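Local coordinates for protein chitin deacetylase (Bombyx mori, PDB 5ZNT) that removes the N-acetyl groups from N-acetyl-D-glucosamine units of chitin, using a zinc ion, to give chitosan and acetate, at residues T91-G95 / K328-N334; L216-P222 / F249-N253. All coordinates share one frame; numbering follows the deposited sequence.

Contact 1 of 2, residues T91-G95 / K328-N334; sequences THRKG and KCSVEGN
Lys328 lies against the Schellman motif that closes helix 85-93 of the polysaccharide deacetylase domain, where Gly95 turns out of the last helical turn with positive phi. Here the fit is close: CB of Lys328 rests 3.7 Å from CA of Gly95, on the side where any side chain at this position would point. The lysine chain then bends at chi3 (-121°), bringing NZ to the carbonyl O of His92 at 2.9 Å. That oxygen is gripped from opposite faces of its plane, by NZ and by the backbone N of Gly95, while the His92 ring sends NE2 to Ser141. Val331 turns both methyls to the Arg93 carbonyl, and a water between Lys94 O and Lys328 O accepts from the N of Val331.

Toward Gly333 and Asn334 the segment is exposed and held mainly by two long side chains reaching for its backbone. Lys94 NZ meets the carbonyl O of Val331 at 2.9 Å from above the carbonyl plane. Arg93, whose NH2 also pairs with Glu90, lays its guanidinium beneath Asn334 O, which sits 3.2 Å above the plane over its centre; near that plane NH1 donates to Glu332 O at 2.7 Å, with an N-H...O angle of 151°.

Contact 2 of 2, residues L216-P222 / F249-N253; sequences LDRREDP and FLNHN
Asp217 OD2 takes two strong bonds at once, from His252 NE2 across the contact and from Arg219 NH2 within its own loop, each 2.8 Å long. The histidine bond is nearly straight (171°) and lies in the imidazole plane, yet it reaches the oxygen from well above the carboxylate, whose plane stands 70° from the ring. Arg219 instead comes side-on, NE to OD1 and NH2 to OD2, in a two-pronged salt bridge. OD1 also accepts from the backbone N of Arg219, closing an Asx turn. Because Arg219 already offsets the carboxylate, its nearness probably makes a charged His252 less favourable.

The His252 ring, swung out with CG anti to the backbone N (chi1 170°), is covered on one face by Pro222, whose CG makes a CH-pi contact 3.4 Å from the ring centroid. The next residue, Asn253, pairs its amide with the backbone of Asp217: OD1 accepts from N at 2.7 Å and ND2 donates to O at 2.9 Å. ND2 also donates to Phe249 O. Below, Leu216 CD2 packs 3.5 Å from Phe249 CZ.

An alanine in place of Asp217 would take away the acceptor shared by His252 NE2 and Arg219, and would probably leave the guanidinium far less fixed and the Asx turn undone.

The contact ties the loop that follows strand 209-214 to helix 243-258; Leu216 also touches Leu267 of strand 265-270, while Leu250 leans on that strand and on helix 278-294.

The two contacts lie far apart, their centres about 33 Å from each other and their nearest atoms about 20 Å, and neither shares a helix or strand with the other. Along the chain they are nested: contact 2 falls inside the long loop closed by contact 1. In contact 1 the chain beyond helix 316-319 returns to the end of helix 85-93, before entering the hairpin 341-345/355-359, and the disulfide Cys70-Cys329 ties the same segment to the chain just before strand 75-78. Contact 2 is local, joining residues 216-222 to the helix just ahead of strand 265-270 of the parallel sheet. Both lie away from the zinc site; each holds a loop against a helix of the deacetylase fold.

Contact 1 of 2, residues T91-G95 / K328-N334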
loop_
_atom_site.group_PDB
_atom_site.type_symbol
_atom_site.label_atom_id
_atom_site.label_comp_id
_atom_site.label_asym_id
_atom_site.label_seq_id
_atom_site.Cartn_x
_atom_site.Cartn_y
_atom_site.Cartn_z
ATOM N N THR A 91 -14.223 -1.976 5.822
ATOM C CA THR A 91 -13.342 -1.189 4.969
ATOM C C THR A 91 -13.284 -1.768 3.558
ATOM O O THR A 91 -13.344 -1.027 2.570
ATOM C CB THR A 91 -11.951 -1.152 5.618
ATOM O OG1 THR A 91 -12.042 -0.479 6.881
ATOM C CG2 THR A 91 -10.915 -0.472 4.730
ATOM N N HIS A 92 -13.158 -3.091 3.451
ATOM C CA HIS A 92 -13.147 -3.764 2.158
ATOM C C HIS A 92 -14.505 -3.629 1.466
ATOM O O HIS A 92 -14.570 -3.331 0.265
ATOM C CB HIS A 92 -12.781 -5.233 2.373
ATOM C CG HIS A 92 -12.551 -6.017 1.112
ATOM N ND1 HIS A 92 -13.561 -6.693 0.460
ATOM C CD2 HIS A 92 -11.421 -6.279 0.420
ATOM C CE1 HIS A 92 -13.065 -7.322 -0.590
ATOM N NE2 HIS A 92 -11.766 -7.089 -0.638
ATOM N N ARG A 93 -15.598 -3.809 2.221
ATOM C CA ARG A 93 -16.938 -3.665 1.644
ATOM C C ARG A 93 -17.122 -2.280 1.046
ATOM O O ARG A 93 -17.768 -2.128 0.000
ATOM C CB ARG A 93 -18.017 -3.937 2.709
ATOM C CG ARG A 93 -19.445 -3.938 2.152
ATOM C CD ARG A 93 -20.483 -4.115 3.234
ATOM N NE ARG A 93 -20.663 -2.907 4.031
ATOM C CZ ARG A 93 -21.472 -1.900 3.710
ATOM N NH1 ARG A 93 -22.177 -1.944 2.582
ATOM N NH2 ARG A 93 -21.562 -0.843 4.514
ATOM N N LYS A 94 -16.536 -1.253 1.682
ATOM C CA LYS A 94 -16.627 0.118 1.195
ATOM C C LYS A 94 -15.714 0.390 0.007
ATOM O O LYS A 94 -15.716 1.512 -0.499
ATOM C CB LYS A 94 -16.306 1.112 2.317
ATOM C CG LYS A 94 -17.423 1.225 3.371
ATOM C CD LYS A 94 -18.651 1.871 2.770
ATOM C CE LYS A 94 -19.649 2.255 3.851
ATOM N NZ LYS A 94 -20.671 3.224 3.340
ATOM N N GLY A 95 -14.940 -0.588 -0.449
ATOM C CA GLY A 95 -14.169 -0.451 -1.669
ATOM C C GLY A 95 -12.709 -0.093 -1.486
ATOM O O GLY A 95 -12.015 0.130 -2.488
ATOM N N LYS A 328 -17.102 -0.975 -6.709
ATOM C CA LYS A 328 -17.555 -0.439 -5.432
ATOM C C LYS A 328 -17.472 1.086 -5.449
ATOM O O LYS A 328 -16.845 1.723 -4.600
ATOM C CB LYS A 328 -16.761 -1.049 -4.272
ATOM C CG LYS A 328 -16.982 -2.550 -4.145
ATOM C CD LYS A 328 -16.278 -3.130 -2.939
ATOM C CE LYS A 328 -15.287 -4.198 -3.349
ATOM N NZ LYS A 328 -14.830 -4.974 -2.161
ATOM N N CYS A 329 -18.143 1.652 -6.459
ATOM C CA CYS A 329 -18.056 3.077 -6.745
ATOM C C CYS A 329 -18.397 3.910 -5.519
ATOM O O CYS A 329 -17.567 4.683 -5.020
ATOM C CB CYS A 329 -18.984 3.434 -7.916
ATOM S SG CYS A 329 -18.901 5.168 -8.417
ATOM N N SER A 330 -19.620 3.777 -5.025
ATOM C CA SER A 330 -20.101 4.601 -3.922
ATOM C C SER A 330 -20.993 3.710 -3.057
ATOM O O SER A 330 -22.224 3.782 -3.101
ATOM C CB SER A 330 -20.840 5.836 -4.423
ATOM O OG SER A 330 -20.710 6.886 -3.480
ATOM N N VAL A 331 -20.347 2.851 -2.269
ATOM C CA VAL A 331 -21.062 1.823 -1.530
ATOM C C VAL A 331 -21.779 2.448 -0.345
ATOM O O VAL A 331 -21.191 3.207 0.438
ATOM C CB VAL A 331 -20.092 0.721 -1.079
ATOM C CG1 VAL A 331 -20.819 -0.329 -0.237
ATOM C CG2 VAL A 331 -19.460 0.082 -2.294
ATOM N N GLU A 332 -23.061 2.134 -0.210
ATOM C CA GLU A 332 -23.774 2.453 1.018
ATOM C C GLU A 332 -24.079 1.159 1.765
ATOM O O GLU A 332 -23.160 0.507 2.280
ATOM C CB GLU A 332 -25.040 3.248 0.696
ATOM C CG GLU A 332 -24.778 4.362 -0.303
ATOM C CD GLU A 332 -25.915 5.349 -0.390
ATOM O OE1 GLU A 332 -25.799 6.434 0.222
ATOM O OE2 GLU A 332 -26.920 5.035 -1.065
ATOM N N GLY A 333 -25.351 0.768 1.821
ATOM C CA GLY A 333 -25.742 -0.519 2.377
ATOM C C GLY A 333 -25.482 -0.683 3.870
ATOM O O GLY A 333 -25.258 0.272 4.619
ATOM N N ASN A 334 -25.498 -1.945 4.294
ATOM C CA ASN A 334 -25.343 -2.280 5.697
ATOM C C ASN A 334 -24.094 -3.126 5.923
ATOM O O ASN A 334 -23.666 -3.860 5.028
ATOM C CB ASN A 334 -26.566 -3.052 6.209
ATOM C CG ASN A 334 -27.845 -2.253 6.093
ATOM O OD1 ASN A 334 -27.862 -1.045 6.319
ATOM N ND2 ASN A 334 -28.918 -2.921 5.722
HETATM O O HOH W 1 -17.613 2.976 -2.251
#

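Contact 2 of 2, residues L216-P222 / F249-N253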
loop_
_atom_site.group_PDB
_atom_site.type_symbol
_atom_site.label_atom_id
_atom_site.label_comp_id
_atom_site.label_asym_id
_atom_site.label_seq_id
_atom_site.Cartn_x
_atom_site.Cartn_y
_atom_site.Cartn_z
ATOM N N LEU A 216 9.720 11.184 -1.030
ATOM C CA LEU A 216 9.208 12.522 -1.240
ATOM C C LEU A 216 10.287 13.534 -0.853
ATOM O O LEU A 216 11.171 13.243 -0.044
ATOM C CB LEU A 216 7.929 12.753 -0.427
ATOM C CG LEU A 216 6.573 12.322 -1.044
ATOM C CD1 LEU A 216 6.613 11.008 -1.749
ATOM C CD2 LEU A 216 5.493 12.286 0.039
ATOM N N ASP A 217 10.213 14.718 -1.465
ATOM C CA ASP A 217 11.161 15.811 -1.244
ATOM C C ASP A 217 10.685 16.610 -0.038
ATOM O O ASP A 217 9.614 17.223 -0.066
ATOM C CB ASP A 217 11.257 16.671 -2.509
ATOM C CG ASP A 217 12.257 17.831 -2.392
ATOM O OD1 ASP A 217 12.872 18.050 -1.327
ATOM O OD2 ASP A 217 12.420 18.535 -3.406
ATOM N N ARG A 218 11.454 16.576 1.041
ATOM C CA ARG A 218 11.025 17.231 2.268
ATOM C C ARG A 218 11.560 18.655 2.400
ATOM O O ARG A 218 11.355 19.283 3.444
ATOM C CB ARG A 218 11.486 16.413 3.464
ATOM C CG ARG A 218 12.984 16.429 3.504
ATOM C CD ARG A 218 13.510 16.123 4.839
ATOM N NE ARG A 218 13.630 14.690 5.006
ATOM C CZ ARG A 218 14.285 14.133 6.010
ATOM N NH1 ARG A 218 14.881 14.916 6.911
ATOM N NH2 ARG A 218 14.346 12.805 6.108
ATOM N N ARG A 219 12.263 19.168 1.388
ATOM C CA ARG A 219 12.882 20.484 1.507
ATOM C C ARG A 219 11.810 21.550 1.679
ATOM O O ARG A 219 10.889 21.652 0.861
ATOM C CB ARG A 219 13.742 20.778 0.278
ATOM C CG ARG A 219 15.103 20.095 0.303
ATOM C CD ARG A 219 15.840 20.365 -0.998
ATOM N NE ARG A 219 14.995 20.076 -2.153
ATOM C CZ ARG A 219 15.230 20.512 -3.387
ATOM N NH1 ARG A 219 16.292 21.271 -3.637
ATOM N NH2 ARG A 219 14.395 20.199 -4.370
ATOM N N GLU A 220 11.928 22.335 2.756
ATOM C CA GLU A 220 10.962 23.397 3.019
ATOM C C GLU A 220 11.030 24.484 1.953
ATOM O O GLU A 220 10.019 25.127 1.647
ATOM C CB GLU A 220 11.211 23.984 4.409
ATOM C CG GLU A 220 10.033 24.734 5.007
ATOM C CD GLU A 220 10.216 25.002 6.495
ATOM O OE1 GLU A 220 9.391 25.743 7.087
ATOM O OE2 GLU A 220 11.187 24.462 7.075
ATOM N N ASP A 221 12.200 24.675 1.352
ATOM C CA ASP A 221 12.397 25.636 0.273
ATOM C C ASP A 221 13.095 24.917 -0.872
ATOM O O ASP A 221 14.326 24.972 -1.000
ATOM C CB ASP A 221 13.204 26.840 0.750
ATOM C CG ASP A 221 13.137 27.999 -0.215
ATOM O OD1 ASP A 221 12.123 28.098 -0.946
ATOM O OD2 ASP A 221 14.100 28.797 -0.253
ATOM N N PRO A 222 12.332 24.232 -1.734
ATOM C CA PRO A 222 12.946 23.432 -2.809
ATOM C C PRO A 222 13.690 24.264 -3.847
ATOM O O PRO A 222 14.299 23.713 -4.773
ATOM C CB PRO A 222 11.744 22.714 -3.441
ATOM C CG PRO A 222 10.644 22.785 -2.406
ATOM C CD PRO A 222 10.866 24.071 -1.679
ATOM N N PHE A 249 4.328 20.866 1.629
ATOM C CA PHE A 249 4.995 19.615 1.278
ATOM C C PHE A 249 4.134 18.778 0.329
ATOM O O PHE A 249 4.631 18.241 -0.674
ATOM C CB PHE A 249 5.312 18.881 2.584
ATOM C CG PHE A 249 5.739 17.457 2.424
ATOM C CD1 PHE A 249 7.075 17.136 2.260
ATOM C CD2 PHE A 249 4.808 16.435 2.497
ATOM C CE1 PHE A 249 7.478 15.825 2.159
ATOM C CE2 PHE A 249 5.204 15.104 2.390
ATOM C CZ PHE A 249 6.538 14.807 2.223
ATOM N N LEU A 250 2.831 18.690 0.598
ATOM C CA LEU A 250 1.951 17.951 -0.303
ATOM C C LEU A 250 1.868 18.613 -1.675
ATOM O O LEU A 250 1.906 17.924 -2.697
ATOM C CB LEU A 250 0.559 17.831 0.306
ATOM C CG LEU A 250 0.458 16.948 1.544
ATOM C CD1 LEU A 250 -0.820 17.307 2.279
ATOM C CD2 LEU A 250 0.490 15.454 1.176
ATOM N N ASN A 251 1.746 19.944 -1.723
ATOM C CA ASN A 251 1.707 20.626 -3.018
ATOM C C ASN A 251 2.997 20.441 -3.794
ATOM O O ASN A 251 2.962 20.173 -4.999
ATOM C CB ASN A 251 1.438 22.105 -2.830
ATOM C CG ASN A 251 -0.020 22.400 -2.716
ATOM O OD1 ASN A 251 -0.865 21.600 -3.139
ATOM N ND2 ASN A 251 -0.339 23.540 -2.135
ATOM N N HIS A 252 4.149 20.593 -3.121
ATOM C CA HIS A 252 5.433 20.491 -3.818
ATOM C C HIS A 252 5.619 19.107 -4.419
ATOM O O HIS A 252 6.047 18.973 -5.572
ATOM C CB HIS A 252 6.590 20.820 -2.866
ATOM C CG HIS A 252 7.945 20.517 -3.432
ATOM N ND1 HIS A 252 8.371 21.004 -4.652
ATOM C CD2 HIS A 252 8.963 19.764 -2.954
ATOM C CE1 HIS A 252 9.593 20.560 -4.899
ATOM N NE2 HIS A 252 9.972 19.796 -3.887
ATOM N N ASN A 253 5.293 18.054 -3.663
ATOM C CA ASN A 253 5.515 16.721 -4.207
ATOM C C ASN A 253 4.431 16.329 -5.205
ATOM O O ASN A 253 4.711 15.607 -6.170
ATOM C CB ASN A 253 5.653 15.719 -3.060
ATOM C CG ASN A 253 7.011 15.823 -2.384
ATOM O OD1 ASN A 253 8.022 15.436 -2.960
ATOM N ND2 ASN A 253 7.039 16.363 -1.178
#